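Copper-transporting ATPase PAA1, chloroplastic (Arabidopsis thaliana, PDB 5LBD) couples ATP hydrolysis to the transfer of monovalent copper across the plastid envelope, the chain described here being its nucleotide-binding (N) domain. Local coordinates at residues A[80-85]-A[118-123]; A[27-32]-A[124-129]; A[60-65]-A[75-80]. The protein carries 2 engineered substitutions. All coordinates share one frame; numbering follows the deposited sequence.

Contact 1: residues A[80-85]-A[118-123]; sequences NNKRVT and IGVDNT
Arg83 and Asp121 grip each other twice where two antiparallel strands run out into turns. The Asp121 N-H reaches Arg83 O at 2.8 Å, and the Arg83 N-H returns a nearly straight bond (172°) to Asp121 OD1 at 2.9 Å, meeting that oxygen from above the carboxylate plane. A side-chain acceptor thus takes over just where backbone pairing stops. A chi1 of -71° sets Asp121 CG beside the backbone N, and the carboxylate beyond it comes back to the neighbouring strand although the bond to CB points away from it. Deeper in the sheet, Thr85 and Gly119 form a hydrogen-bonded pair, Thr85 N to Gly119 O at 2.9 Å and Gly119 N to Thr85 O at 3.0 Å; Thr85 OG1 adds a weak acceptor for the same glycine N-H. Between these pairs Val84 faces Val120 as a non-hydrogen-bonded pair, and Lys82 CD lies 3.7 Å from Val120 CG1, the two side chains side by side.

Asp121 OD1 lies well out of the Arg83 guanidinium plane with no N-H pointing at it, so only opposite charges are near. NE donates to a water, and NH2 to His95 O. A second water donates to both Arg83 O and Asp121 O. Asp121, with positive phi, follows Val120 in a type II' turn ending at Thr123, which links strands 115-120 and 123-130 as a beta hairpin of this P1B-type ATPase N-domain.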
loop_
_atom_site.group_PDB
_atom_site.type_symbol
_atom_site.label_atom_id
_atom_site.label_comp_id
_atom_site.label_asym_id
_atom_site.label_seq_id
_atom_site.Cartn_x
_atom_site.Cartn_y
_atom_site.Cartn_z
ATOM N N ASN A 80 -5.801 -10.765 5.233
ATOM C CA ASN A 80 -5.305 -12.092 5.567
ATOM C C ASN A 80 -4.482 -12.050 6.847
ATOM O O ASN A 80 -3.329 -12.474 6.893
ATOM C CB ASN A 80 -4.499 -12.669 4.409
ATOM C CG ASN A 80 -5.367 -12.981 3.183
ATOM O OD1 ASN A 80 -6.600 -13.026 3.268
ATOM N ND2 ASN A 80 -4.720 -13.213 2.039
ATOM N N ASN A 81 -5.089 -11.498 7.897
ATOM C CA ASN A 81 -4.538 -11.485 9.243
ATOM C C ASN A 81 -3.318 -10.585 9.396
ATOM O O ASN A 81 -2.593 -10.693 10.393
ATOM C CB ASN A 81 -4.190 -12.893 9.717
ATOM C CG ASN A 81 -5.411 -13.736 9.935
ATOM O OD1 ASN A 81 -5.537 -14.826 9.386
ATOM N ND2 ASN A 81 -6.328 -13.232 10.751
ATOM N N LYS A 82 -3.070 -9.689 8.450
ATOM C CA LYS A 82 -1.968 -8.748 8.556
ATOM C C LYS A 82 -2.507 -7.334 8.606
ATOM O O LYS A 82 -3.451 -7.005 7.889
ATOM C CB LYS A 82 -1.001 -8.900 7.371
ATOM C CG LYS A 82 -0.292 -10.226 7.352
ATOM C CD LYS A 82 0.435 -10.417 6.036
ATOM C CE LYS A 82 -0.502 -10.906 4.936
ATOM N NZ LYS A 82 -1.011 -12.268 5.237
ATOM N N ARG A 83 -1.862 -6.467 9.403
ATOM C CA ARG A 83 -2.203 -5.046 9.410
ATOM C C ARG A 83 -1.462 -4.362 8.270
ATOM O O ARG A 83 -0.245 -4.166 8.343
ATOM C CB ARG A 83 -1.820 -4.393 10.738
ATOM C CG ARG A 83 -2.289 -5.144 11.968
ATOM C CD ARG A 83 -2.008 -4.365 13.297
ATOM N NE ARG A 83 -0.579 -4.188 13.598
ATOM C CZ ARG A 83 0.141 -3.129 13.229
ATOM N NH1 ARG A 83 -0.421 -2.126 12.544
ATOM N NH2 ARG A 83 1.434 -3.075 13.550
ATOM N N VAL A 84 -2.191 -3.971 7.232
ATOM C CA VAL A 84 -1.600 -3.440 6.009
ATOM C C VAL A 84 -1.916 -1.954 5.965
ATOM O O VAL A 84 -3.088 -1.574 5.982
ATOM C CB VAL A 84 -2.118 -4.154 4.753
ATOM C CG1 VAL A 84 -1.529 -3.512 3.514
ATOM C CG2 VAL A 84 -1.767 -5.616 4.796
ATOM N N THR A 85 -0.882 -1.119 5.914
ATOM C CA THR A 85 -1.035 0.323 5.849
ATOM C C THR A 85 -0.606 0.811 4.479
ATOM O O THR A 85 0.333 0.291 3.880
ATOM C CB THR A 85 -0.204 1.040 6.902
ATOM O OG1 THR A 85 1.151 0.596 6.799
ATOM C CG2 THR A 85 -0.751 0.725 8.267
ATOM N N ILE A 118 4.020 1.375 2.069
ATOM C CA ILE A 118 3.252 0.208 2.448
ATOM C C ILE A 118 3.891 -0.403 3.679
ATOM O O ILE A 118 5.072 -0.780 3.656
ATOM C CB ILE A 118 3.196 -0.826 1.325
ATOM C CG1 ILE A 118 2.780 -0.182 -0.005
ATOM C CG2 ILE A 118 2.247 -1.930 1.721
ATOM C CD1 ILE A 118 1.483 0.549 0.038
ATOM N N GLY A 119 3.111 -0.513 4.754
ATOM C CA GLY A 119 3.521 -1.272 5.916
ATOM C C GLY A 119 2.736 -2.569 5.997
ATOM O O GLY A 119 1.548 -2.623 5.636
ATOM N N VAL A 120 3.388 -3.598 6.521
ATOM C CA VAL A 120 2.753 -4.884 6.789
ATOM C C VAL A 120 3.162 -5.276 8.193
ATOM O O VAL A 120 4.345 -5.528 8.449
ATOM C CB VAL A 120 3.145 -5.969 5.776
ATOM C CG1 VAL A 120 2.379 -7.212 6.076
ATOM C CG2 VAL A 120 2.798 -5.503 4.394
ATOM N N ASP A 121 2.206 -5.237 9.122
ATOM C CA ASP A 121 2.495 -5.409 10.544
ATOM C C ASP A 121 3.610 -4.438 10.951
ATOM O O ASP A 121 3.434 -3.222 10.809
ATOM C CB ASP A 121 2.829 -6.877 10.840
ATOM C CG ASP A 121 1.588 -7.795 10.735
ATOM O OD1 ASP A 121 0.451 -7.323 10.990
ATOM O OD2 ASP A 121 1.742 -8.992 10.406
ATOM N N ASN A 122 4.745 -4.918 11.464
ATOM C CA ASN A 122 5.785 -4.003 11.914
ATOM C C ASN A 122 6.884 -3.799 10.883
ATOM O O ASN A 122 7.952 -3.287 11.221
ATOM C CB ASN A 122 6.350 -4.476 13.243
ATOM C CG ASN A 122 5.392 -4.207 14.394
ATOM O OD1 ASN A 122 4.750 -5.119 14.910
ATOM N ND2 ASN A 122 5.287 -2.946 14.793
ATOM N N THR A 123 6.625 -4.139 9.622
ATOM C CA THR A 123 7.630 -4.073 8.567
ATOM C C THR A 123 7.282 -2.985 7.564
ATOM O O THR A 123 6.134 -2.884 7.107
ATOM C CB THR A 123 7.749 -5.419 7.864
ATOM O OG1 THR A 123 8.190 -6.392 8.810
ATOM C CG2 THR A 123 8.750 -5.335 6.735
HETATM O O HOH W 1 1.177 -1.872 9.917
HETATM O O HOH W 2 -0.152 -6.890 14.338
#

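Contact 2: residues A[27-32]-A[124-129]; sequences VEVLML and LAAVIR
Val29 and Ala126 meet because the valine holds CG1 anti to its backbone N (chi1 161°), which leaves both methyls turned to the alanine. CG1 of Val29 comes to 3.5 Å from Ala126 CB, closer than usual van der Waals contact, while Val29 CG2 reaches the same Ala126 CB at 3.8 Å. A second pair is made by the extended end of Ile128, whose CD1 stands anti to CA (chi2 171°) and so projects from the strand toward the helix. There Ile128 CD1 touches Leu30 CD2 at 4.1 Å, the two side chains crossing obliquely, and it approaches Val29 CG1 more loosely at 4.5 Å.

No hydrogen bond joins helix 27-32 to strand 124-129; the contact is wholly apolar packing. The strand carries a classic beta bulge, in which Ala125 and Ala126 both face Ile118 of the neighbouring strand. As a result two successive residues direct their CB toward the helix, where a regular strand would send one to each face. The helix comes near at the bulge, consistent with the small side chains there: the Val29 and Ala126 CA atoms are 7.0 Å apart, whereas those of Leu30 and Ile128, where longer side chains intervene, are separated by 8.6 Å.

The axes of segments 27-32 and 124-129 pass 9.1 Å apart, and the helix crosses the strand almost perpendicularly, at -87°. Val29 also packs on Val10 of strand 7-11, on Ile118 of strand 115-120 and on Trp24 in the preceding loop, so helix 26-37 spans several strands on this face. Across the sheet, Val127 points the other way and is covered by Leu103 and Ala107 of helix 101-107.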
loop_
_atom_site.group_PDB
_atom_site.type_symbol
_atom_site.label_atom_id
_atom_site.label_comp_id
_atom_site.label_asym_id
_atom_site.label_seq_id
_atom_site.Cartn_x
_atom_site.Cartn_y
_atom_site.Cartn_z
ATOM N N VAL A 27 4.586 -7.863 -6.710
ATOM C CA VAL A 27 3.171 -8.094 -6.993
ATOM C C VAL A 27 2.390 -8.370 -5.718
ATOM O O VAL A 27 1.215 -8.002 -5.616
ATOM C CB VAL A 27 2.972 -9.228 -8.007
ATOM C CG1 VAL A 27 3.676 -8.903 -9.308
ATOM C CG2 VAL A 27 3.447 -10.555 -7.451
ATOM N N GLU A 28 3.009 -9.007 -4.724
ATOM C CA GLU A 28 2.292 -9.223 -3.475
ATOM C C GLU A 28 2.003 -7.910 -2.771
ATOM O O GLU A 28 0.931 -7.752 -2.183
ATOM C CB GLU A 28 3.100 -10.131 -2.559
ATOM C CG GLU A 28 3.223 -11.567 -3.079
ATOM C CD GLU A 28 4.165 -12.414 -2.264
ATOM O OE1 GLU A 28 3.903 -13.626 -2.120
ATOM O OE2 GLU A 28 5.201 -11.881 -1.798
ATOM N N VAL A 29 2.964 -6.976 -2.807
ATOM C CA VAL A 29 2.754 -5.658 -2.204
ATOM C C VAL A 29 1.600 -4.946 -2.878
ATOM O O VAL A 29 0.736 -4.360 -2.205
ATOM C CB VAL A 29 4.045 -4.823 -2.283
ATOM C CG1 VAL A 29 3.750 -3.341 -2.104
ATOM C CG2 VAL A 29 5.011 -5.346 -1.255
ATOM N N LEU A 30 1.536 -5.021 -4.210
ATOM C CA LEU A 30 0.427 -4.406 -4.932
ATOM C C LEU A 30 -0.905 -5.035 -4.542
ATOM O O LEU A 30 -1.922 -4.334 -4.382
ATOM C CB LEU A 30 0.622 -4.513 -6.440
ATOM C CG LEU A 30 1.625 -3.538 -7.008
ATOM C CD1 LEU A 30 1.848 -3.870 -8.442
ATOM C CD2 LEU A 30 1.151 -2.110 -6.884
HETATM N N MSE A 31 -0.947 -6.347 -4.431
HETATM C CA MSE A 31 -2.192 -7.008 -4.111
HETATM C C MSE A 31 -2.621 -6.712 -2.665
HETATM O O MSE A 31 -3.780 -6.513 -2.420
HETATM C CB MSE A 31 -2.056 -8.494 -4.411
HETATM C CG MSE A 31 -1.898 -8.751 -5.920
HETATM SE SE MSE A 31 -2.128 -10.580 -6.445
HETATM C CE MSE A 31 -0.991 -11.277 -5.172
ATOM N N LEU A 32 -1.679 -6.626 -1.724
ATOM C CA LEU A 32 -2.064 -6.288 -0.358
ATOM C C LEU A 32 -2.570 -4.860 -0.290
ATOM O O LEU A 32 -3.578 -4.570 0.357
ATOM C CB LEU A 32 -0.852 -6.453 0.562
ATOM C CG LEU A 32 -0.389 -7.865 0.866
ATOM C CD1 LEU A 32 0.991 -7.824 1.468
ATOM C CD2 LEU A 32 -1.344 -8.574 1.779
ATOM N N LEU A 124 8.267 -2.162 7.228
ATOM C CA LEU A 124 8.105 -1.248 6.103
ATOM C C LEU A 124 8.379 -2.084 4.871
ATOM O O LEU A 124 9.512 -2.502 4.634
ATOM C CB LEU A 124 9.061 -0.066 6.210
ATOM C CG LEU A 124 9.111 0.931 5.077
ATOM C CD1 LEU A 124 7.758 1.541 4.862
ATOM C CD2 LEU A 124 10.127 2.023 5.401
ATOM N N ALA A 125 7.326 -2.392 4.130
ATOM C CA ALA A 125 7.367 -3.389 3.091
ATOM C C ALA A 125 7.771 -2.840 1.731
ATOM O O ALA A 125 8.343 -3.596 0.933
ATOM C CB ALA A 125 6.004 -4.063 2.961
ATOM N N ALA A 126 7.422 -1.594 1.420
ATOM C CA ALA A 126 7.585 -1.135 0.051
ATOM C C ALA A 126 7.318 0.353 -0.039
ATOM O O ALA A 126 6.696 0.964 0.833
ATOM C CB ALA A 126 6.632 -1.875 -0.891
ATOM N N VAL A 127 7.764 0.928 -1.142
ATOM C CA VAL A 127 7.330 2.252 -1.548
ATOM C C VAL A 127 6.824 2.087 -2.975
ATOM O O VAL A 127 7.390 1.321 -3.760
ATOM C CB VAL A 127 8.441 3.320 -1.407
ATOM C CG1 VAL A 127 9.666 2.984 -2.231
ATOM C CG2 VAL A 127 7.905 4.697 -1.776
ATOM N N ILE A 128 5.736 2.758 -3.302
ATOM C CA ILE A 128 5.181 2.750 -4.651
ATOM C C ILE A 128 5.286 4.155 -5.218
ATOM O O ILE A 128 4.842 5.121 -4.579
ATOM C CB ILE A 128 3.715 2.272 -4.691
ATOM C CG1 ILE A 128 3.574 0.898 -4.026
ATOM C CG2 ILE A 128 3.208 2.261 -6.138
ATOM C CD1 ILE A 128 2.133 0.461 -3.825
ATOM N N ARG A 129 5.850 4.270 -6.409
ATOM C CA ARG A 129 5.967 5.532 -7.122
ATOM C C ARG A 129 4.925 5.601 -8.226
ATOM O O ARG A 129 4.628 4.593 -8.881
ATOM C CB ARG A 129 7.354 5.713 -7.748
ATOM C CG ARG A 129 8.503 5.467 -6.825
ATOM C CD ARG A 129 9.804 6.030 -7.412
ATOM N NE ARG A 129 9.868 5.943 -8.871
ATOM C CZ ARG A 129 9.566 6.939 -9.703
ATOM N NH1 ARG A 129 9.178 8.118 -9.225
ATOM N NH2 ARG A 129 9.641 6.755 -11.020
#

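Contact 3: residues A[60-65]-A[75-80]; sequences MKAEDG and AVAIVN
Ala62 and Ala77 touch methyl to methyl, CB to CB at 3.7 Å, at the apolar centre where an irregular loop lies against a strand. Val79 CG2 comes up beside them, 4.4 Å from Ala62 CB, and helix 26-37 covers Val79 through Ala35. Met60, in one of its two conformers, adds its CB at 3.9 Å from Val79 CG1; its CG lies 3.5 Å from Asn80 ND2, those two side chains crossing at about a right angle.

Further out the strand offers a carbonyl. Ile78 O accepts the Glu63 N-H at 2.7 Å, the donor standing nearly along the C=O axis, and it also receives a CA-H...O contact from Ala62 CA at 3.1 Å. Glu63 runs out extended beyond CG, and its carboxylate atoms lie against Ile78 CG2, CD at 3.4 Å. An alanine in place of Glu63 would probably leave Ile78 CG2 without the carboxylate and CG that now lie against it.

Thr66 binds the polar margin together, its OG1 bonded to both Glu63 O and Ile78 N. The loop leading into strand 68-70 already lies against the end of strand 74-79, packed through one backbone bond beside the 68-70/74-79 hairpin of the N-domain sheet.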
loop_
_atom_site.group_PDB
_atom_site.type_symbol
_atom_site.label_atom_id
_atom_site.label_comp_id
_atom_site.label_asym_id
_atom_site.label_seq_id
_atom_site.Cartn_x
_atom_site.Cartn_y
_atom_site.Cartn_z
HETATM N N MSE A 60 -7.205 -11.554 -2.320
HETATM C CA MSE A 60 -7.109 -11.206 -0.912
HETATM C C MSE A 60 -8.107 -10.116 -0.615
HETATM O O MSE A 60 -8.245 -9.182 -1.408
HETATM C CB MSE A 60 -5.722 -10.698 -0.561
HETATM C CG MSE A 60 -4.576 -11.553 -1.032
HETATM SE SE MSE A 60 -2.943 -10.545 -0.723
HETATM C CE MSE A 60 -1.616 -11.802 -1.409
ATOM N N LYS A 61 -8.789 -10.211 0.521
ATOM C CA LYS A 61 -9.739 -9.185 0.911
ATOM C C LYS A 61 -9.447 -8.683 2.315
ATOM O O LYS A 61 -8.973 -9.423 3.186
ATOM C CB LYS A 61 -11.182 -9.713 0.845
ATOM C CG LYS A 61 -11.924 -9.335 -0.438
ATOM C CD LYS A 61 -13.405 -9.776 -0.424
ATOM C CE LYS A 61 -13.564 -11.256 -0.787
ATOM N NZ LYS A 61 -14.958 -11.630 -1.242
ATOM N N ALA A 62 -9.738 -7.408 2.515
ATOM C CA ALA A 62 -9.736 -6.838 3.842
ATOM C C ALA A 62 -10.834 -7.477 4.683
ATOM O O ALA A 62 -11.916 -7.807 4.187
ATOM C CB ALA A 62 -9.936 -5.322 3.761
ATOM N N GLU A 63 -10.555 -7.614 5.962
ATOM C CA GLU A 63 -11.585 -8.119 6.876
ATOM C C GLU A 63 -12.704 -7.097 6.974
ATOM O O GLU A 63 -12.475 -5.931 7.074
ATOM C CB GLU A 63 -11.076 -8.489 8.283
ATOM C CG GLU A 63 -10.065 -9.592 8.311
ATOM C CD GLU A 63 -9.593 -9.966 9.738
ATOM O OE1 GLU A 63 -8.888 -10.977 9.894
ATOM O OE2 GLU A 63 -9.921 -9.212 10.688
ATOM N N ASP A 64 -13.931 -7.583 7.025
ATOM C CA ASP A 64 -15.076 -6.689 7.093
ATOM C C ASP A 64 -14.974 -5.775 8.300
ATOM O O ASP A 64 -14.653 -6.215 9.410
ATOM C CB ASP A 64 -16.370 -7.497 7.161
ATOM C CG ASP A 64 -16.527 -8.442 5.994
ATOM O OD1 ASP A 64 -15.829 -8.254 4.972
ATOM O OD2 ASP A 64 -17.360 -9.370 6.102
ATOM N N GLY A 65 -15.209 -4.488 8.075
ATOM C CA GLY A 65 -15.232 -3.517 9.139
ATOM C C GLY A 65 -13.883 -3.033 9.642
ATOM O O GLY A 65 -13.852 -2.239 10.585
ATOM N N ALA A 75 -4.428 4.943 4.919
ATOM C CA ALA A 75 -5.452 3.965 5.225
ATOM C C ALA A 75 -4.813 2.708 5.780
ATOM O O ALA A 75 -3.608 2.475 5.634
ATOM C CB ALA A 75 -6.289 3.614 3.987
ATOM N N VAL A 76 -5.644 1.893 6.422
ATOM C CA VAL A 76 -5.222 0.627 7.012
ATOM C C VAL A 76 -6.400 -0.335 6.987
ATOM O O VAL A 76 -7.564 0.076 7.084
ATOM C CB VAL A 76 -4.688 0.852 8.451
ATOM C CG1 VAL A 76 -5.716 1.520 9.307
ATOM C CG2 VAL A 76 -4.206 -0.471 9.093
ATOM N N ALA A 77 -6.108 -1.626 6.839
ATOM C CA ALA A 77 -7.113 -2.664 6.997
ATOM C C ALA A 77 -6.370 -3.923 7.392
ATOM O O ALA A 77 -5.142 -3.995 7.304
ATOM C CB ALA A 77 -7.944 -2.854 5.712
ATOM N N ILE A 78 -7.108 -4.915 7.838
ATOM C CA ILE A 78 -6.543 -6.232 8.059
ATOM C C ILE A 78 -6.755 -7.023 6.786
ATOM O O ILE A 78 -7.884 -7.201 6.335
ATOM C CB ILE A 78 -7.185 -6.933 9.253
ATOM C CG1 ILE A 78 -7.050 -6.063 10.500
ATOM C CG2 ILE A 78 -6.581 -8.323 9.483
ATOM C CD1 ILE A 78 -5.648 -5.808 10.923
ATOM N N VAL A 79 -5.664 -7.539 6.234
ATOM C CA VAL A 79 -5.728 -8.358 5.031
ATOM C C VAL A 79 -5.051 -9.672 5.347
ATOM O O VAL A 79 -3.871 -9.684 5.713
ATOM C CB VAL A 79 -5.054 -7.656 3.847
ATOM C CG1 VAL A 79 -5.174 -8.493 2.582
ATOM C CG2 VAL A 79 -5.652 -6.313 3.641
ATOM N N ASN A 80 -5.801 -10.765 5.233
ATOM C CA ASN A 80 -5.305 -12.092 5.567
ATOM C C ASN A 80 -4.482 -12.050 6.847
ATOM O O ASN A 80 -3.329 -12.474 6.893
ATOM C CB ASN A 80 -4.499 -12.669 4.409
ATOM C CG ASN A 80 -5.367 -12.981 3.183
ATOM O OD1 ASN A 80 -6.600 -13.026 3.268
ATOM N ND2 ASN A 80 -4.720 -13.213 2.039
#

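After strand 7-11 the chain enters helix 26-37, whose segment 27-32 meets strand 124-129 near the C terminus, so contact 2 closes the longest of the three loops and encloses the others. Within it, contact 3 closes a short loop between 60-65 and 75-80. The chain then turns through Asn80, which contacts 3 and 1 share, and contact 1 later closes the loop from 80-85 to 118-123; these two follow in series. Contacts 1 and 3 lie on neighbouring strands of one sheet, linked by the Val84 to Ala77 backbone bond. Ile118 of contact 1 pairs with Ala125 and Ala126 of contact 2, which packs the helix on that sheet; Leu32 of the same helix segment packs on Val79 of contact 3.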